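Local coordinates for protein HAT1-interacting factor 1 (Saccharomyces cerevisiae, PDB 4NQ0) that acts as a chaperone for histones H3 and H4 within the nuclear histone acetyltransferase B complex, taking part in chromatin assembly and telomere silencing, at residues Q212-L217 with L233-V238; D208-A213 with I240-I245; E163-H168 with R254-Y259. All blocks are in the same frame, centred on the assembly; numbering follows the deposited sequence.

Contact 1: Q212-L217 with L233-V238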
loop_
_atom_site.group_PDB
_atom_site.type_symbol
_atom_site.label_atom_id
_atom_site.label_comp_id
_atom_site.label_asym_id
_atom_site.label_seq_id
_atom_site.Cartn_x
_atom_site.Cartn_y
_atom_site.Cartn_z
ATOM N N GLN A 212 3.200 9.665 -5.162
ATOM C CA GLN A 212 3.489 10.944 -4.531
ATOM C C GLN A 212 3.353 10.913 -3.007
ATOM O O GLN A 212 4.085 11.610 -2.313
ATOM C CB GLN A 212 2.615 12.038 -5.148
ATOM C CG GLN A 212 2.920 12.250 -6.642
ATOM C CD GLN A 212 1.924 13.150 -7.315
ATOM O OE1 GLN A 212 2.039 14.370 -7.238
ATOM N NE2 GLN A 212 0.939 12.558 -8.000
ATOM N N ALA A 213 2.425 10.125 -2.475
ATOM C CA ALA A 213 2.395 9.900 -1.016
ATOM C C ALA A 213 3.727 9.328 -0.516
ATOM O O ALA A 213 4.268 9.788 0.505
ATOM C CB ALA A 213 1.247 8.993 -0.623
ATOM N N LEU A 214 4.250 8.345 -1.249
ATOM C CA LEU A 214 5.522 7.709 -0.918
ATOM C C LEU A 214 6.631 8.729 -0.934
ATOM O O LEU A 214 7.455 8.781 -0.036
ATOM C CB LEU A 214 5.890 6.628 -1.938
ATOM C CG LEU A 214 5.257 5.252 -1.838
ATOM C CD1 LEU A 214 5.702 4.432 -3.045
ATOM C CD2 LEU A 214 5.638 4.554 -0.529
ATOM N N MET A 215 6.661 9.502 -2.010
ATOM C CA MET A 215 7.630 10.575 -2.185
ATOM C C MET A 215 7.660 11.465 -0.946
ATOM O O MET A 215 8.728 11.757 -0.412
ATOM C CB MET A 215 7.255 11.362 -3.449
ATOM C CG MET A 215 7.890 12.718 -3.667
ATOM S SD MET A 215 6.994 13.598 -4.985
ATOM C CE MET A 215 7.088 12.421 -6.342
ATOM N N LEU A 216 6.485 11.873 -0.483
ATOM C CA LEU A 216 6.372 12.798 0.649
ATOM C C LEU A 216 6.762 12.133 1.981
ATOM O O LEU A 216 7.550 12.689 2.755
ATOM C CB LEU A 216 4.954 13.377 0.709
ATOM C CG LEU A 216 4.609 14.316 -0.456
ATOM C CD1 LEU A 216 3.109 14.552 -0.596
ATOM C CD2 LEU A 216 5.357 15.644 -0.301
ATOM N N LEU A 217 6.218 10.946 2.233
ATOM C CA LEU A 217 6.527 10.181 3.442
ATOM C C LEU A 217 8.006 9.791 3.523
ATOM O O LEU A 217 8.600 9.826 4.597
ATOM C CB LEU A 217 5.659 8.915 3.506
ATOM C CG LEU A 217 4.160 9.115 3.737
ATOM C CD1 LEU A 217 3.381 7.851 3.396
ATOM C CD2 LEU A 217 3.890 9.533 5.179
ATOM N N LEU A 233 6.030 2.958 8.875
ATOM C CA LEU A 233 4.712 2.333 9.042
ATOM C C LEU A 233 3.773 2.782 7.930
ATOM O O LEU A 233 3.137 1.962 7.279
ATOM C CB LEU A 233 4.097 2.700 10.403
ATOM C CG LEU A 233 2.623 2.326 10.629
ATOM C CD1 LEU A 233 2.430 0.822 10.597
ATOM C CD2 LEU A 233 2.084 2.903 11.948
ATOM N N ARG A 234 3.697 4.093 7.727
ATOM C CA ARG A 234 2.794 4.677 6.749
ATOM C C ARG A 234 3.178 4.316 5.327
ATOM O O ARG A 234 2.312 4.131 4.473
ATOM C CB ARG A 234 2.730 6.200 6.920
ATOM C CG ARG A 234 2.022 6.617 8.209
ATOM C CD ARG A 234 1.195 7.873 8.019
ATOM N NE ARG A 234 1.958 9.072 8.318
ATOM C CZ ARG A 234 1.606 10.309 7.973
ATOM N NH1 ARG A 234 0.493 10.550 7.286
ATOM N NH2 ARG A 234 2.396 11.319 8.314
ATOM N N ILE A 235 4.473 4.218 5.078
ATOM C CA ILE A 235 4.963 3.763 3.782
ATOM C C ILE A 235 4.494 2.335 3.514
ATOM O O ILE A 235 4.006 2.039 2.425
ATOM C CB ILE A 235 6.505 3.895 3.667
ATOM C CG1 ILE A 235 6.886 5.370 3.512
ATOM C CG2 ILE A 235 7.036 3.114 2.464
ATOM C CD1 ILE A 235 8.357 5.658 3.691
ATOM N N GLY A 236 4.611 1.462 4.516
ATOM C CA GLY A 236 4.098 0.097 4.407
ATOM C C GLY A 236 2.628 0.080 4.043
ATOM O O GLY A 236 2.218 -0.642 3.125
ATOM N N ASP A 237 1.844 0.897 4.753
ATOM C CA ASP A 237 0.405 1.057 4.497
ATOM C C ASP A 237 0.143 1.500 3.063
ATOM O O ASP A 237 -0.797 1.025 2.418
ATOM C CB ASP A 237 -0.226 2.082 5.464
ATOM C CG ASP A 237 -0.416 1.543 6.873
ATOM O OD1 ASP A 237 -0.347 0.312 7.085
ATOM O OD2 ASP A 237 -0.641 2.368 7.778
ATOM N N VAL A 238 0.978 2.405 2.552
ATOM C CA VAL A 238 0.820 2.870 1.178
ATOM C C VAL A 238 1.073 1.737 0.191
ATOM O O VAL A 238 0.344 1.604 -0.812
ATOM C CB VAL A 238 1.727 4.063 0.861
ATOM C CG1 VAL A 238 1.727 4.365 -0.657
ATOM C CG2 VAL A 238 1.276 5.281 1.676
#

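Contact 2: D208-A213 with I240-I245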
loop_
_atom_site.group_PDB
_atom_site.type_symbol
_atom_site.label_atom_id
_atom_site.label_comp_id
_atom_site.label_asym_id
_atom_site.label_seq_id
_atom_site.Cartn_x
_atom_site.Cartn_y
_atom_site.Cartn_z
ATOM N N ASP A 208 -0.653 6.760 -9.133
ATOM C CA ASP A 208 0.223 7.922 -9.286
ATOM C C ASP A 208 0.135 8.829 -8.058
ATOM O O ASP A 208 1.142 9.380 -7.605
ATOM C CB ASP A 208 -0.137 8.712 -10.543
ATOM C CG ASP A 208 0.886 9.770 -10.872
ATOM O OD1 ASP A 208 2.062 9.409 -11.090
ATOM O OD2 ASP A 208 0.526 10.966 -10.908
ATOM N N LEU A 209 -1.073 8.975 -7.518
ATOM C CA LEU A 209 -1.271 9.743 -6.291
ATOM C C LEU A 209 -0.551 9.099 -5.115
ATOM O O LEU A 209 0.013 9.797 -4.278
ATOM C CB LEU A 209 -2.761 9.911 -5.979
ATOM C CG LEU A 209 -3.471 10.960 -6.850
ATOM C CD1 LEU A 209 -4.952 10.696 -6.910
ATOM C CD2 LEU A 209 -3.175 12.364 -6.311
ATOM N N LEU A 210 -0.571 7.772 -5.050
ATOM C CA LEU A 210 0.170 7.058 -4.005
ATOM C C LEU A 210 1.688 7.154 -4.202
ATOM O O LEU A 210 2.430 7.263 -3.210
ATOM C CB LEU A 210 -0.290 5.605 -3.903
ATOM C CG LEU A 210 -1.697 5.411 -3.360
ATOM C CD1 LEU A 210 -2.218 3.999 -3.636
ATOM C CD2 LEU A 210 -1.740 5.721 -1.856
ATOM N N ALA A 211 2.160 7.150 -5.460
ATOM C CA ALA A 211 3.595 7.346 -5.720
ATOM C C ALA A 211 4.046 8.647 -5.072
ATOM O O ALA A 211 5.118 8.721 -4.472
ATOM C CB ALA A 211 3.918 7.349 -7.237
ATOM N N GLN A 212 3.200 9.665 -5.162
ATOM C CA GLN A 212 3.489 10.944 -4.531
ATOM C C GLN A 212 3.353 10.913 -3.007
ATOM O O GLN A 212 4.085 11.610 -2.313
ATOM C CB GLN A 212 2.615 12.038 -5.148
ATOM C CG GLN A 212 2.920 12.250 -6.642
ATOM C CD GLN A 212 1.924 13.150 -7.315
ATOM O OE1 GLN A 212 2.039 14.370 -7.238
ATOM N NE2 GLN A 212 0.939 12.558 -8.000
ATOM N N ALA A 213 2.425 10.125 -2.475
ATOM C CA ALA A 213 2.395 9.900 -1.016
ATOM C C ALA A 213 3.727 9.328 -0.516
ATOM O O ALA A 213 4.268 9.788 0.505
ATOM C CB ALA A 213 1.247 8.993 -0.623
ATOM N N ILE A 240 0.676 -1.492 0.704
ATOM C CA ILE A 240 -0.496 -2.372 0.751
ATOM C C ILE A 240 -1.621 -1.818 -0.127
ATOM O O ILE A 240 -2.230 -2.556 -0.906
ATOM C CB ILE A 240 -1.041 -2.594 2.195
ATOM C CG1 ILE A 240 -0.029 -3.343 3.084
ATOM C CG2 ILE A 240 -2.365 -3.363 2.157
ATOM C CD1 ILE A 240 0.316 -4.772 2.626
ATOM N N LEU A 241 -1.901 -0.527 -0.012
ATOM C CA LEU A 241 -2.945 0.098 -0.834
ATOM C C LEU A 241 -2.600 0.006 -2.320
ATOM O O LEU A 241 -3.450 -0.324 -3.127
ATOM C CB LEU A 241 -3.137 1.576 -0.466
ATOM C CG LEU A 241 -4.547 2.098 -0.191
ATOM C CD1 LEU A 241 -4.484 3.639 -0.039
ATOM C CD2 LEU A 241 -5.589 1.700 -1.250
ATOM N N MET A 242 -1.358 0.319 -2.675
ATOM C CA MET A 242 -0.898 0.152 -4.051
ATOM C C MET A 242 -1.145 -1.277 -4.524
ATOM O O MET A 242 -1.681 -1.491 -5.600
ATOM C CB MET A 242 0.582 0.478 -4.174
ATOM C CG MET A 242 0.892 1.951 -4.138
ATOM S SD MET A 242 2.653 2.163 -4.340
ATOM C CE MET A 242 2.744 3.924 -4.595
ATOM N N GLY A 243 -0.800 -2.247 -3.682
ATOM C CA GLY A 243 -1.021 -3.644 -4.013
ATOM C C GLY A 243 -2.484 -3.970 -4.231
ATOM O O GLY A 243 -2.841 -4.612 -5.223
ATOM N N ASP A 244 -3.336 -3.520 -3.310
ATOM C CA ASP A 244 -4.775 -3.763 -3.414
ATOM C C ASP A 244 -5.305 -3.238 -4.738
ATOM O O ASP A 244 -6.020 -3.939 -5.445
ATOM C CB ASP A 244 -5.538 -3.089 -2.275
ATOM C CG ASP A 244 -5.274 -3.716 -0.912
ATOM O OD1 ASP A 244 -5.631 -3.055 0.084
ATOM O OD2 ASP A 244 -4.741 -4.853 -0.820
ATOM N N ILE A 245 -4.943 -2.010 -5.086
ATOM C CA ILE A 245 -5.397 -1.409 -6.351
ATOM C C ILE A 245 -4.898 -2.202 -7.562
ATOM O O ILE A 245 -5.662 -2.515 -8.478
ATOM C CB ILE A 245 -4.929 0.050 -6.481
ATOM C CG1 ILE A 245 -5.615 0.930 -5.437
ATOM C CG2 ILE A 245 -5.220 0.594 -7.892
ATOM C CD1 ILE A 245 -5.004 2.314 -5.303
#

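Contact 3: E163-H168 with R254-Y259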
loop_
_atom_site.group_PDB
_atom_site.type_symbol
_atom_site.label_atom_id
_atom_site.label_comp_id
_atom_site.label_asym_id
_atom_site.label_seq_id
_atom_site.Cartn_x
_atom_site.Cartn_y
_atom_site.Cartn_z
ATOM N N GLU A 163 9.490 -2.807 -10.896
ATOM C CA GLU A 163 8.164 -2.865 -10.249
ATOM C C GLU A 163 7.460 -4.219 -10.387
ATOM O O GLU A 163 6.514 -4.500 -9.658
ATOM C CB GLU A 163 7.225 -1.784 -10.815
ATOM C CG GLU A 163 6.891 -0.675 -9.843
ATOM C CD GLU A 163 7.978 0.380 -9.755
ATOM O OE1 GLU A 163 7.613 1.572 -9.626
ATOM O OE2 GLU A 163 9.184 0.021 -9.819
ATOM N N ARG A 164 7.882 -5.026 -11.352
ATOM C CA ARG A 164 7.353 -6.377 -11.501
ATOM C C ARG A 164 8.012 -7.314 -10.496
ATOM O O ARG A 164 9.129 -7.065 -10.044
ATOM C CB ARG A 164 7.551 -6.884 -12.932
ATOM C CG ARG A 164 6.558 -6.260 -13.895
ATOM C CD ARG A 164 6.773 -6.706 -15.314
ATOM N NE ARG A 164 6.190 -8.020 -15.564
ATOM C CZ ARG A 164 6.143 -8.595 -16.761
ATOM N NH1 ARG A 164 6.642 -7.973 -17.829
ATOM N NH2 ARG A 164 5.592 -9.796 -16.893
ATOM N N LEU A 165 7.297 -8.376 -10.137
ATOM C CA LEU A 165 7.825 -9.393 -9.244
ATOM C C LEU A 165 9.022 -10.087 -9.903
ATOM O O LEU A 165 8.952 -10.515 -11.053
ATOM C CB LEU A 165 6.741 -10.424 -8.890
ATOM C CG LEU A 165 7.148 -11.617 -8.004
ATOM C CD1 LEU A 165 7.540 -11.195 -6.581
ATOM C CD2 LEU A 165 6.023 -12.643 -7.967
ATOM N N ALA A 166 10.127 -10.143 -9.169
ATOM C CA ALA A 166 11.230 -11.032 -9.479
ATOM C C ALA A 166 11.033 -12.290 -8.635
ATOM O O ALA A 166 10.738 -12.197 -7.453
ATOM C CB ALA A 166 12.556 -10.366 -9.145
ATOM N N LEU A 167 11.194 -13.457 -9.249
ATOM C CA LEU A 167 11.090 -14.738 -8.546
ATOM C C LEU A 167 11.851 -14.763 -7.222
ATOM O O LEU A 167 11.337 -15.270 -6.225
ATOM C CB LEU A 167 11.592 -15.872 -9.445
ATOM C CG LEU A 167 10.540 -16.667 -10.216
ATOM C CD1 LEU A 167 9.277 -15.862 -10.487
ATOM C CD2 LEU A 167 11.104 -17.210 -11.503
ATOM N N HIS A 168 13.062 -14.204 -7.214
ATOM C CA HIS A 168 13.910 -14.233 -6.025
ATOM C C HIS A 168 13.313 -13.461 -4.856
ATOM O O HIS A 168 13.648 -13.728 -3.710
ATOM C CB HIS A 168 15.337 -13.739 -6.329
ATOM C CG HIS A 168 15.418 -12.316 -6.789
ATOM N ND1 HIS A 168 15.664 -11.976 -8.103
ATOM C CD2 HIS A 168 15.314 -11.147 -6.111
ATOM C CE1 HIS A 168 15.699 -10.659 -8.218
ATOM N NE2 HIS A 168 15.489 -10.130 -7.023
ATOM N N ARG A 254 2.787 -6.895 -10.161
ATOM C CA ARG A 254 3.056 -5.625 -9.494
ATOM C C ARG A 254 2.468 -5.623 -8.089
ATOM O O ARG A 254 3.114 -5.155 -7.142
ATOM C CB ARG A 254 2.528 -4.444 -10.315
ATOM C CG ARG A 254 3.450 -4.058 -11.489
ATOM C CD ARG A 254 2.834 -3.023 -12.456
ATOM N NE ARG A 254 2.319 -1.844 -11.754
ATOM C CZ ARG A 254 2.034 -0.675 -12.333
ATOM N NH1 ARG A 254 2.210 -0.490 -13.641
ATOM N NH2 ARG A 254 1.573 0.327 -11.593
ATOM N N ALA A 255 1.262 -6.169 -7.946
ATOM C CA ALA A 255 0.627 -6.279 -6.636
ATOM C C ALA A 255 1.525 -6.998 -5.655
ATOM O O ALA A 255 1.819 -6.468 -4.579
ATOM C CB ALA A 255 -0.720 -7.009 -6.724
ATOM N N ILE A 256 1.959 -8.200 -6.025
ATOM C CA ILE A 256 2.720 -9.048 -5.117
ATOM C C ILE A 256 4.008 -8.339 -4.728
ATOM O O ILE A 256 4.400 -8.354 -3.559
ATOM C CB ILE A 256 3.043 -10.434 -5.730
ATOM C CG1 ILE A 256 1.759 -11.203 -6.027
ATOM C CG2 ILE A 256 3.870 -11.252 -4.755
ATOM C CD1 ILE A 256 1.931 -12.396 -6.992
ATOM N N HIS A 257 4.641 -7.688 -5.703
ATOM C CA HIS A 257 5.866 -6.953 -5.444
ATOM C C HIS A 257 5.654 -5.861 -4.390
ATOM O O HIS A 257 6.494 -5.665 -3.506
ATOM C CB HIS A 257 6.416 -6.360 -6.738
ATOM C CG HIS A 257 7.439 -5.296 -6.521
ATOM N ND1 HIS A 257 8.730 -5.574 -6.119
ATOM C CD2 HIS A 257 7.360 -3.948 -6.632
ATOM C CE1 HIS A 257 9.403 -4.442 -6.004
ATOM N NE2 HIS A 257 8.594 -3.442 -6.308
ATOM N N HIS A 258 4.525 -5.163 -4.463
ATOM C CA HIS A 258 4.227 -4.113 -3.479
ATOM C C HIS A 258 3.859 -4.648 -2.105
ATOM O O HIS A 258 4.281 -4.085 -1.091
ATOM C CB HIS A 258 3.191 -3.138 -4.017
ATOM C CG HIS A 258 3.762 -2.185 -5.015
ATOM N ND1 HIS A 258 3.175 -1.934 -6.236
ATOM C CD2 HIS A 258 4.909 -1.464 -4.990
ATOM C CE1 HIS A 258 3.924 -1.072 -6.907
ATOM N NE2 HIS A 258 4.984 -0.777 -6.175
ATOM N N TYR A 259 3.093 -5.729 -2.058
ATOM C CA TYR A 259 2.822 -6.410 -0.776
ATOM C C TYR A 259 4.119 -6.856 -0.075
ATOM O O TYR A 259 4.266 -6.734 1.151
ATOM C CB TYR A 259 1.924 -7.621 -0.983
ATOM C CG TYR A 259 0.487 -7.336 -1.385
ATOM C CD1 TYR A 259 -0.213 -6.237 -0.888
ATOM C CD2 TYR A 259 -0.190 -8.208 -2.225
ATOM C CE1 TYR A 259 -1.542 -5.993 -1.255
ATOM C CE2 TYR A 259 -1.510 -7.989 -2.583
ATOM C CZ TYR A 259 -2.187 -6.884 -2.094
ATOM O OH TYR A 259 -3.496 -6.673 -2.449
#

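Contact 1: Q212-L217 with L233-V238
Arg-234 and Leu-217 meet first when the interface is followed along 233-238, and their side chains cross at about a right angle. The arginine packs at both its root and its tip: its CB lies 3.9 Å from Leu-217 CD1, while Leu-217 CD2 sits over the centre of one guanidinium face, 3.6 Å above the plane. Chi3, at -91°, turns NE back toward the leucine, and a hydrogen bond from NE to Asn-230 OD1 is likely to restrain the rotation of the flat group. A charged residue thereby offers the flat face of its guanidinium, together with its CB, to a leucine at the margin of an otherwise aliphatic interface.

One residue on, Ile-235 divides its two branches between leucines a helical turn apart. CG1 packs on Leu-217 CB at 3.8 Å, and CG2 reaches Leu-214 CD2 at 3.6 Å. Leu-214 does not point straight across; the outer end of its side chain brings it into the interface, crossing the isoleucine at about a right angle.

Val-238 closes the sequence by wedging between the same two leucines. With CG1 anti to its backbone N (chi1 170°), CG1 lies 3.8 Å from Leu-214 CG, whereas CG2 turns to Leu-217 CD1 at 3.7 Å. Ala-213 adds a looser touch through CB.

The short helical segments run antiparallel, at 170° with axes 9.9 Å apart. Antiparallel packing of successive helices, here joining predicted TPR 1 to predicted TPR 2, is how the helix-turn-helix units of a tetratricopeptide-repeat array stack on one another.

Contact 2: D208-A213 with I240-I245
Leu-210 overlaps Met-242 lengthwise, the two side chains sliding past each other in opposite directions. Leu-210 CB lies 3.5 Å from the methionine CE, while farther out its CD1 rests 3.8 Å from Met-242 CG. The methionine leaves its helix at an angle to the direct line across, yet an extended chain, with CE carried outward by chi3 at 169°, takes the terminal methyl to the facing backbone. There CE presses within 3.4 Å of Ala-211 N, and equally close to the carbonyl carbon of Leu-210. The unbranched chain thus runs alongside the leucine to its backbone.

The two methyls of Leu-210 serve different neighbours. CD1 meets Ile-245 CD1 tip to tip at 3.7 Å. CD2 turns instead to Leu-241 CD1, 3.9 Å away, in a crossing at about a right angle. One leucine consequently engages three residues of 240-245, and the side-chain pairs that meet across the helices are all apolar.

On 208-213 a polar bond lies on the side turned from the other helix. Gln-212 NE2 donates to Asp-208 O at 3.2 Å with a nearly straight N-H (164°), approaching from above the carbonyl plane. The backbone N of Gln-212 reaches the same oxygen from the opposite face, so two donors of one residue grip a single carbonyl.

The segments are antiparallel at 168° and join predicted TPR 1 (208-213) to predicted TPR 2 (240-245), as in a stack of helical repeats. No strand takes part in this all-helical setting: helix 61-77 covers one flank, with Phe-64 on Leu-209 and Gln-69 on Leu-241, and helix 252-266 lies against helix 229-248, bringing His-258 to Met-242 and Tyr-259 to Ile-240.

Contact 3: E163-H168 with R254-Y259
Glu-163 sets its backbone carbonyl against the His-257 ring, and this is where the loop and the helix come closest. The carbonyl oxygen of Glu-163 approaches the ring obliquely, 3.2 Å from His-257 CD2 and 3.4 Å from its CG. The same oxygen also lies 3.6 Å from Arg-254 CG, held between two side chains a turn apart. CG anti to the backbone N (chi1 164°) directs the His-257 ring toward the loop, where ND1 is hydrogen-bonded to Glu-169 OE1, just beyond the segment. An alanine here would remove the ring and so would probably leave Glu-169 without that mate and open a gap beside the Glu-163 carbonyl.

The loop lies in the 80-199 region that is important for binding histones H3-H4 and H2A-H2B, and it rests on helix 252-266, part of predicted TPR 2. An irregular segment laid against a repeat helix is in keeping with the NASP family, in which an acidic insertion interrupts the TPR array.

Away from the carbonyl the packing slackens. Leu-165 CD1 reaches Ile-256 CG2 only at 4.1 Å, the side chains crossing at a slant, although Leu-165 N is tied to Ser-253 OG. The Glu-163 side chain passes the His-258 ring with carboxylate and ring planes 72° apart, and its OE1 stays 4.9 Å from His-258 NE2, which bonds to Glu-182 OE2 instead. That neighbouring carboxylate comes close to Glu-163 OE1 and might raise the pKa of either acid. Arg-254 directs its charge to Glu-246, while Arg-164, whose CB points away from the helix, is exposed and lies at the edge of the contact.

Contacts 1 and 2 are two levels of one interface, both pairing helix 202-218 with helix 229-248. Their centres lie 8 Å apart, and they merge where Leu-214 CD1 meets Met-242 CE. Both are buried and bind through interlocked aliphatic groups, with a charged group, Arg-234, touching only in contact 1, at its margin. Contact 3 is different in kind: partly buried and farther from the chain's centre, it lays an irregular loop on helix 252-266, with a backbone carbonyl and histidines where the others use leucines. It nonetheless adjoins contact 2, since Tyr-259 OH bonds to Asp-244 OD2, whereas contact 1 stays about 6 Å away at the nearest atoms.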